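Local coordinates for dihydroorotate dehydrogenase (Schistosoma mansoni, PDB 6UY4), which probably catalyses the quinone-dependent oxidation of (S)-dihydroorotate to orotate, a step of de novo pyrimidine biosynthesis, using FMN as cofactor, at residues V201-T206 and K241-E246. Residues are numbered along the deposited sequence; the frame is centred on the assembly and turned at random.
Sequences VSSPNT and KISPDE. With FMN (flavin mononucleotide), chain G.
V201 N donates to K241 O at 2.7 Å, and this bond joins the carboxy-terminal ends of two neighbouring parallel strands, 196-200 and 238-242, in the TIM barrel of this class 2 dihydroorotate dehydrogenase. An N-H...O angle of 163° shows that it is nearly straight, and the donor lies close to the direction of the carbonyl, with a C=O...N angle of 166°. The tighter, more buried part of the contact is here: V201 and I242 run alongside each other in the same direction, with V201 CG2 3.8 Å from I242 CG2. Helix 248-259 covers both side chains through I254. K241 leaves this layer for the flavin. Its CG is anti to the backbone N and the chain beyond is extended, which carries NZ to FMN O2, N1 and O3', with a weak bond to O2'. One amine thus grips both the isoalloxazine and the ribityl chain, and N200, the residue before V201, binds FMN as well.

Beyond the strand ends the two loops diverge, the CA separation growing from 5.1 Å at V201-I242 to 7.1 Å at P204-E246. S203 OG and S243 OG form only a weak hydrogen bond at 3.4 Å, in which either could be the donor. S243 opens a type I beta turn ending at E246, and its OG also receives a weak bond from D245 N. The D245 carboxylate turns to other partners, a salt bridge to K310 and the backbone N of L275. On the more exposed side P204, centre of an inverse gamma turn, crosses the E246 side chain obliquely. The bend at chi2 (-79°) sets E246 CD beside the proline ring, and E246 OE2 comes to lie 3.4 Å from P204 CD.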
loop_
_atom_site.group_PDB
_atom_site.type_symbol
_atom_site.label_atom_id
_atom_site.label_comp_id
_atom_site.label_asym_id
_atom_site.label_seq_id
_atom_site.Cartn_x
_atom_site.Cartn_y
_atom_site.Cartn_z
ATOM N N VAL A 201 6.668 8.730 2.038
ATOM C CA VAL A 201 7.806 9.330 2.723
ATOM C C VAL A 201 8.992 8.380 2.634
ATOM O O VAL A 201 8.853 7.164 2.824
ATOM C CB VAL A 201 7.454 9.644 4.187
ATOM C CG1 VAL A 201 8.683 10.134 4.941
ATOM C CG2 VAL A 201 6.348 10.674 4.258
ATOM N N SER A 202 10.165 8.929 2.327
ATOM C CA SER A 202 11.364 8.112 2.183
ATOM C C SER A 202 11.703 7.431 3.502
ATOM O O SER A 202 11.844 8.093 4.536
ATOM C CB SER A 202 12.532 8.974 1.715
ATOM O OG SER A 202 13.073 9.727 2.786
ATOM N N SER A 203 11.821 6.107 3.464
ATOM C CA SER A 203 12.140 5.356 4.663
ATOM C C SER A 203 13.588 5.604 5.066
ATOM O O SER A 203 14.453 5.802 4.207
ATOM C CB SER A 203 11.915 3.863 4.436
ATOM O OG SER A 203 12.403 3.100 5.526
ATOM N N PRO A 204 13.885 5.609 6.363
ATOM C CA PRO A 204 15.285 5.758 6.781
ATOM C C PRO A 204 16.080 4.474 6.583
ATOM O O PRO A 204 16.782 4.024 7.495
ATOM C CB PRO A 204 15.169 6.140 8.263
ATOM C CG PRO A 204 13.891 5.516 8.695
ATOM C CD PRO A 204 12.963 5.618 7.515
ATOM N N ASN A 205 15.996 3.883 5.388
ATOM C CA ASN A 205 16.617 2.590 5.115
ATOM C C ASN A 205 17.933 2.708 4.358
ATOM O O ASN A 205 18.861 1.929 4.612
ATOM C CB ASN A 205 15.659 1.694 4.320
ATOM N N THR A 206 18.037 3.664 3.441
ATOM C CA THR A 206 19.205 3.793 2.582
ATOM C C THR A 206 19.218 5.201 2.004
ATOM O O THR A 206 18.191 5.889 2.014
ATOM C CB THR A 206 19.181 2.746 1.456
ATOM N N LYS A 241 2.110 8.444 3.005
ATOM C CA LYS A 241 2.374 7.098 3.494
ATOM C C LYS A 241 3.773 7.056 4.096
ATOM O O LYS A 241 4.754 7.390 3.423
ATOM C CB LYS A 241 2.235 6.076 2.368
ATOM C CG LYS A 241 2.359 4.631 2.815
ATOM C CD LYS A 241 2.026 3.686 1.674
ATOM C CE LYS A 241 2.109 2.236 2.111
ATOM N NZ LYS A 241 1.732 1.312 1.006
ATOM N N ILE A 242 3.864 6.644 5.357
ATOM C CA ILE A 242 5.114 6.678 6.099
ATOM C C ILE A 242 5.555 5.253 6.416
ATOM O O ILE A 242 4.833 4.283 6.185
ATOM C CB ILE A 242 4.997 7.514 7.388
ATOM C CG1 ILE A 242 4.094 6.803 8.397
ATOM C CG2 ILE A 242 4.462 8.903 7.075
ATOM C CD1 ILE A 242 3.998 7.503 9.729
ATOM N N SER A 243 6.763 5.139 6.962
ATOM C CA SER A 243 7.468 3.947 7.404
ATOM C C SER A 243 7.292 3.746 8.903
ATOM O O SER A 243 7.249 4.723 9.660
ATOM C CB SER A 243 8.958 4.052 7.078
ATOM O OG SER A 243 9.678 2.946 7.591
ATOM N N PRO A 244 7.181 2.498 9.364
ATOM C CA PRO A 244 7.054 2.244 10.805
ATOM C C PRO A 244 8.367 2.315 11.568
ATOM O O PRO A 244 8.362 2.130 12.790
ATOM C CB PRO A 244 6.477 0.823 10.844
ATOM C CG PRO A 244 7.041 0.179 9.626
ATOM C CD PRO A 244 7.108 1.256 8.575
ATOM N N ASP A 245 9.482 2.577 10.891
ATOM C CA ASP A 245 10.797 2.585 11.515
ATOM C C ASP A 245 11.249 3.975 11.938
ATOM O O ASP A 245 12.379 4.125 12.414
ATOM C CB ASP A 245 11.828 1.970 10.566
ATOM C CG ASP A 245 11.458 0.564 10.142
ATOM O OD1 ASP A 245 10.830 -0.151 10.951
ATOM O OD2 ASP A 245 11.788 0.175 9.001
ATOM N N GLU A 246 10.405 4.990 11.775
ATOM C CA GLU A 246 10.759 6.332 12.212
ATOM C C GLU A 246 10.795 6.396 13.733
ATOM O O GLU A 246 9.933 5.832 14.414
ATOM C CB GLU A 246 9.754 7.350 11.670
ATOM C CG GLU A 246 9.493 7.253 10.173
ATOM C CD GLU A 246 10.582 7.899 9.336
ATOM O OE1 GLU A 246 11.543 8.446 9.917
ATOM O OE2 GLU A 246 10.474 7.862 8.092
HETATM N N1 FMN G . 3.956 0.130 -0.961
HETATM C C2 FMN G . 3.933 1.287 -1.715
HETATM O O2 FMN G . 3.579 2.347 -1.202
HETATM N N3 FMN G . 4.306 1.258 -3.043
HETATM C C4 FMN G . 4.704 0.072 -3.625
HETATM O O4 FMN G . 5.037 0.047 -4.809
HETATM C C4A FMN G . 4.729 -1.095 -2.871
HETATM N N5 FMN G . 5.128 -2.283 -3.447
HETATM C C5A FMN G . 5.148 -3.441 -2.698
HETATM C C6 FMN G . 5.549 -4.636 -3.287
HETATM C C7 FMN G . 5.576 -5.806 -2.539
HETATM C C7M FMN G . 6.010 -7.092 -3.179
HETATM C C8 FMN G . 5.200 -5.783 -1.200
HETATM C C8M FMN G . 5.227 -7.045 -0.390
HETATM C C9 FMN G . 4.800 -4.586 -0.612
HETATM C C9A FMN G . 4.771 -3.412 -1.358
HETATM N N10 FMN G . 4.371 -2.219 -0.782
HETATM C C10 FMN G . 4.353 -1.062 -1.535
HETATM C "C1'" FMN G . 3.965 -2.158 0.660
HETATM C "C2'" FMN G . 2.480 -2.464 0.812
HETATM O "O2'" FMN G . 1.727 -1.600 -0.009
HETATM C "C3'" FMN G . 2.033 -2.282 2.255
HETATM O "O3'" FMN G . 2.428 -1.008 2.715
HETATM C "C4'" FMN G . 2.607 -3.351 3.180
HETATM O "O4'" FMN G . 2.942 -4.514 2.454
HETATM C "C5'" FMN G . 1.562 -3.696 4.228
HETATM O "O5'" FMN G . 1.931 -4.849 4.941
HETATM P P FMN G . 1.018 -6.165 4.802
HETATM O O1P FMN G . 1.582 -7.225 5.715
HETATM O O2P FMN G . -0.414 -5.852 5.164
HETATM O O3P FMN G . 1.092 -6.651 3.377
#